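Local structure of RsfP (Uncultured bacterium, 4GLJ) at residues 16-27 and 58-69. The protein is a methylthioadenosine phosphorylase, which probably uses phosphate to cleave methylthioadenosine into adenine and methylthioribose 1-phosphate, and which also binds the dye rhodamine B. Residues are numbered along the deposited sequence; the frame is centred on the assembly and turned at random.
Sequences IAIIGGSGLYQM and TVAFLTRHGQGH. With RHB (N-[9-(2-carboxyphenyl)-6-(diethylamino)-3H-xanthen-3-ylidene]-N-ethylethanaminium), chain B; PO4 (phosphate ion), chain D.
Ile18 and Phe61 pair on two neighbouring parallel strands, 16-20 and 58-63, in the central sheet of a phosphorylase-superfamily fold. Backbone bonds run in the usual parallel pattern, from Ala60 N to Ile16 O up to Arg64 N to Gly20 O. CG of Phe61 lies anti to the backbone N (chi1 178°). This sends the ring forward along its strand, to Gly20 CA, and the loop after Gly20 wraps round it. Met27 N stands over the centre of one face, and Leu24 O meets the rim in plane, 3.3 Å from Phe61 CZ. Met27 SD lies obliquely to the Phe61 ring, 4.8 Å from its centroid, as a Met-aromatic contact. Ile18 CG2 touches Phe61 CD1 at 3.9 Å. Helix 237-263 packs against Ile18 and Val59 on this side of the sheet. Thr63 CG2 meets the edge of the Tyr25 ring, 3.5 Å from Tyr25 CD2, and Thr63 OG1 gives a weak hydrogen bond to Tyr25 O.

Beyond the strand ends both segments turn to a bound phosphate, probably from the crystallisation liquor. Its place is consistent with the phosphate site of the family. One face of the Arg64 guanidinium rests on Ile19 CG2, and NE forms a salt bridge with Glu203. Arg64 NH1 gives a hydrogen bond to phosphate O4 at 2.7 Å. His65 NE2 gives one to phosphate O4 at 2.8 Å, and His65 ND1 is held by Leu71 O. Ser22 N bonds to phosphate O2. His65 and His69 lie face against face with an offset, beside the rhodamine B. Ser22 OG gives a hydrogen bond to phosphate O1, and Ser22 OG sits in the plane of the His69 ring, where it accepts a hydrogen bond from His69 NE2 at 3.2 Å.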
# COMPACT_ATOMS: atom_id res chain seq x y z
N ILE A 16 18.11 -0.26 27.63
CA ILE A 16 18.00 0.86 26.70
C ILE A 16 18.73 0.48 25.41
O ILE A 16 19.83 -0.10 25.49
CB ILE A 16 18.74 2.11 27.24
CG1 ILE A 16 18.14 2.53 28.59
CG2 ILE A 16 18.62 3.28 26.20
CD1 ILE A 16 19.04 3.53 29.36
N ALA A 17 18.11 0.76 24.25
CA ALA A 17 18.71 0.49 22.95
C ALA A 17 18.64 1.69 22.06
O ALA A 17 17.67 2.46 22.08
CB ALA A 17 18.05 -0.72 22.30
N ILE A 18 19.68 1.86 21.26
CA ILE A 18 19.69 2.88 20.26
C ILE A 18 19.70 2.14 18.90
O ILE A 18 20.56 1.26 18.65
CB ILE A 18 20.95 3.72 20.35
CG1 ILE A 18 21.14 4.29 21.79
CG2 ILE A 18 21.02 4.81 19.27
CD1 ILE A 18 19.97 5.19 22.22
N ILE A 19 18.77 2.54 18.00
CA ILE A 19 18.72 1.97 16.66
C ILE A 19 19.19 3.08 15.79
O ILE A 19 18.57 4.15 15.67
CB ILE A 19 17.30 1.47 16.21
CG1 ILE A 19 16.80 0.41 17.17
CG2 ILE A 19 17.40 0.99 14.73
CD1 ILE A 19 15.41 -0.14 16.84
N GLY A 20 20.39 2.87 15.21
CA GLY A 20 21.04 3.92 14.46
C GLY A 20 20.75 3.87 12.95
O GLY A 20 21.02 2.81 12.32
N GLY A 21 20.30 5.01 12.39
CA GLY A 21 19.92 5.22 10.98
C GLY A 21 21.07 5.59 10.09
O GLY A 21 22.24 5.30 10.42
N SER A 22 20.75 6.23 8.97
CA SER A 22 21.77 6.62 8.02
C SER A 22 22.80 7.54 8.70
O SER A 22 22.41 8.49 9.37
CB SER A 22 21.15 7.32 6.83
OG SER A 22 20.37 6.41 6.08
N GLY A 23 24.11 7.25 8.50
CA GLY A 23 25.18 8.05 9.07
C GLY A 23 25.61 7.56 10.46
O GLY A 23 26.63 7.97 10.92
N LEU A 24 24.81 6.73 11.13
CA LEU A 24 25.16 6.08 12.42
C LEU A 24 25.47 4.56 12.39
O LEU A 24 24.57 3.70 12.61
CB LEU A 24 24.05 6.30 13.44
CG LEU A 24 23.88 7.70 14.02
CD1 LEU A 24 22.92 8.46 13.12
CD2 LEU A 24 23.31 7.49 15.43
N TYR A 25 26.75 4.24 12.20
CA TYR A 25 27.22 2.85 12.01
C TYR A 25 27.90 2.37 13.28
O TYR A 25 28.00 1.16 13.51
CB TYR A 25 28.11 2.73 10.73
CG TYR A 25 27.32 3.35 9.59
CD1 TYR A 25 27.84 4.40 8.80
CD2 TYR A 25 25.98 2.94 9.37
CE1 TYR A 25 27.05 4.98 7.79
CE2 TYR A 25 25.18 3.52 8.40
CZ TYR A 25 25.70 4.53 7.61
OH TYR A 25 24.87 5.05 6.65
N GLN A 26 28.32 3.31 14.12
CA GLN A 26 28.74 2.97 15.46
C GLN A 26 28.47 4.02 16.55
O GLN A 26 28.20 5.19 16.25
CB GLN A 26 30.22 2.55 15.49
CG GLN A 26 31.22 3.56 14.99
CD GLN A 26 32.57 3.32 15.63
OE1 GLN A 26 33.06 2.19 15.65
NE2 GLN A 26 33.16 4.38 16.19
N MET A 27 28.52 3.56 17.80
CA MET A 27 28.60 4.43 18.94
C MET A 27 30.01 4.39 19.55
O MET A 27 30.23 3.67 20.51
CB MET A 27 27.57 4.05 19.99
CG MET A 27 26.22 4.66 19.73
SD MET A 27 25.12 4.55 21.15
CE MET A 27 24.88 2.78 21.42
N THR A 58 24.50 0.38 30.71
CA THR A 58 24.60 -0.53 29.57
C THR A 58 23.57 -0.14 28.50
O THR A 58 22.39 0.03 28.82
CB THR A 58 24.37 -1.99 30.03
OG1 THR A 58 25.42 -2.34 30.93
CG2 THR A 58 24.38 -2.97 28.86
N VAL A 59 24.03 0.03 27.26
CA VAL A 59 23.13 0.39 26.15
C VAL A 59 23.38 -0.64 25.03
O VAL A 59 24.52 -1.09 24.87
CB VAL A 59 23.54 1.78 25.64
CG1 VAL A 59 22.67 2.15 24.50
CG2 VAL A 59 23.37 2.83 26.75
N ALA A 60 22.33 -1.03 24.31
CA ALA A 60 22.47 -1.86 23.09
C ALA A 60 22.39 -0.94 21.85
O ALA A 60 21.50 -0.09 21.76
CB ALA A 60 21.36 -2.90 23.04
N PHE A 61 23.31 -1.10 20.91
CA PHE A 61 23.36 -0.26 19.71
C PHE A 61 23.15 -1.20 18.51
O PHE A 61 23.86 -2.23 18.39
CB PHE A 61 24.69 0.50 19.52
CG PHE A 61 24.71 1.32 18.24
CD1 PHE A 61 23.95 2.51 18.15
CD2 PHE A 61 25.36 0.86 17.08
CE1 PHE A 61 23.90 3.25 16.95
CE2 PHE A 61 25.30 1.59 15.86
CZ PHE A 61 24.58 2.79 15.81
N LEU A 62 22.16 -0.89 17.68
CA LEU A 62 21.86 -1.75 16.50
C LEU A 62 21.91 -0.79 15.27
O LEU A 62 21.23 0.23 15.27
CB LEU A 62 20.48 -2.37 16.65
CG LEU A 62 19.96 -3.19 15.45
CD1 LEU A 62 21.12 -4.07 14.97
CD2 LEU A 62 18.82 -4.07 15.90
N THR A 63 22.76 -1.09 14.28
CA THR A 63 22.81 -0.29 13.04
C THR A 63 21.74 -0.79 12.17
O THR A 63 21.84 -1.92 11.69
CB THR A 63 24.11 -0.54 12.26
OG1 THR A 63 25.18 -0.33 13.16
CG2 THR A 63 24.21 0.46 11.14
N ARG A 64 20.68 0.01 11.96
CA ARG A 64 19.56 -0.45 11.20
C ARG A 64 19.89 -1.01 9.76
O ARG A 64 19.32 -2.05 9.31
CB ARG A 64 18.56 0.76 11.11
CG ARG A 64 17.34 0.38 10.36
CD ARG A 64 16.36 1.51 10.24
NE ARG A 64 15.84 2.02 11.53
CZ ARG A 64 16.06 3.22 12.07
NH1 ARG A 64 16.91 4.09 11.52
NH2 ARG A 64 15.46 3.54 13.23
N HIS A 65 20.78 -0.32 9.06
CA HIS A 65 21.12 -0.70 7.66
C HIS A 65 22.22 -1.69 7.52
O HIS A 65 22.55 -2.06 6.41
CB HIS A 65 21.44 0.53 6.82
CG HIS A 65 20.25 1.44 6.63
ND1 HIS A 65 19.28 1.17 5.74
CD2 HIS A 65 19.85 2.58 7.32
CE1 HIS A 65 18.32 2.14 5.78
NE2 HIS A 65 18.65 2.99 6.77
N GLY A 66 22.71 -2.20 8.66
CA GLY A 66 23.85 -3.12 8.74
C GLY A 66 25.19 -2.43 8.54
O GLY A 66 25.26 -1.26 8.16
N GLN A 67 26.27 -3.19 8.75
CA GLN A 67 27.58 -2.64 8.44
C GLN A 67 27.74 -2.31 6.95
O GLN A 67 27.24 -3.00 6.05
CB GLN A 67 28.72 -3.51 8.99
CG GLN A 67 29.89 -2.66 9.53
CD GLN A 67 29.44 -1.40 10.30
OE1 GLN A 67 29.55 -0.26 9.79
NE2 GLN A 67 28.90 -1.61 11.51
N GLY A 68 28.33 -1.15 6.72
CA GLY A 68 28.56 -0.69 5.38
C GLY A 68 27.32 -0.17 4.75
O GLY A 68 27.30 0.05 3.53
N HIS A 69 26.27 0.08 5.55
CA HIS A 69 24.98 0.47 4.98
C HIS A 69 24.58 -0.49 3.88
O HIS A 69 24.23 -0.07 2.79
CB HIS A 69 25.01 1.89 4.46
CG HIS A 69 23.67 2.57 4.44
ND1 HIS A 69 22.65 2.19 3.63
CD2 HIS A 69 23.18 3.62 5.22
CE1 HIS A 69 21.57 3.01 3.85
NE2 HIS A 69 21.91 3.88 4.81
O2 RHB B . 24.89 7.76 -0.57
C26 RHB B . 24.56 8.56 -1.47
C19 RHB B . 23.23 9.25 -1.44
C14 RHB B . 22.33 9.24 -0.38
C15 RHB B . 21.15 9.96 -0.53
C16 RHB B . 20.84 10.66 -1.68
C17 RHB B . 21.73 10.65 -2.72
C18 RHB B . 22.92 9.95 -2.58
C9 RHB B . 22.45 8.56 0.95
C8 RHB B . 21.18 8.31 1.69
C13 RHB B . 19.94 8.66 1.16
C12 RHB B . 18.75 8.42 1.85
C11 RHB B . 18.77 7.78 3.07
N1 RHB B . 17.59 7.57 3.81
C35 RHB B . 16.86 8.84 3.65
C36 RHB B . 17.89 9.95 3.81
C22 RHB B . 16.73 6.38 3.56
C23 RHB B . 17.18 5.20 4.44
C10 RHB B . 20.02 7.46 3.59
C7 RHB B . 21.20 7.70 2.91
O1 RHB B . 22.40 7.33 3.47
C1 RHB B . 23.62 7.54 2.87
C2 RHB B . 23.72 8.14 1.63
C6 RHB B . 24.75 7.11 3.55
C5 RHB B . 26.01 7.28 3.00
C4 RHB B . 26.13 7.89 1.76
C3 RHB B . 24.99 8.32 1.07
N2 RHB B . 27.13 6.85 3.73
C24 RHB B . 27.17 5.39 3.88
C25 RHB B . 27.95 5.05 5.14
C33 RHB B . 28.38 7.37 3.13
C34 RHB B . 29.44 7.46 4.21
O3 RHB B . 25.34 8.85 -2.40
P PO4 D . 17.23 5.89 8.38
O1 PO4 D . 17.52 6.09 6.92
O2 PO4 D . 18.15 6.90 9.04
O3 PO4 D . 15.79 6.19 8.53
O4 PO4 D . 17.56 4.49 8.88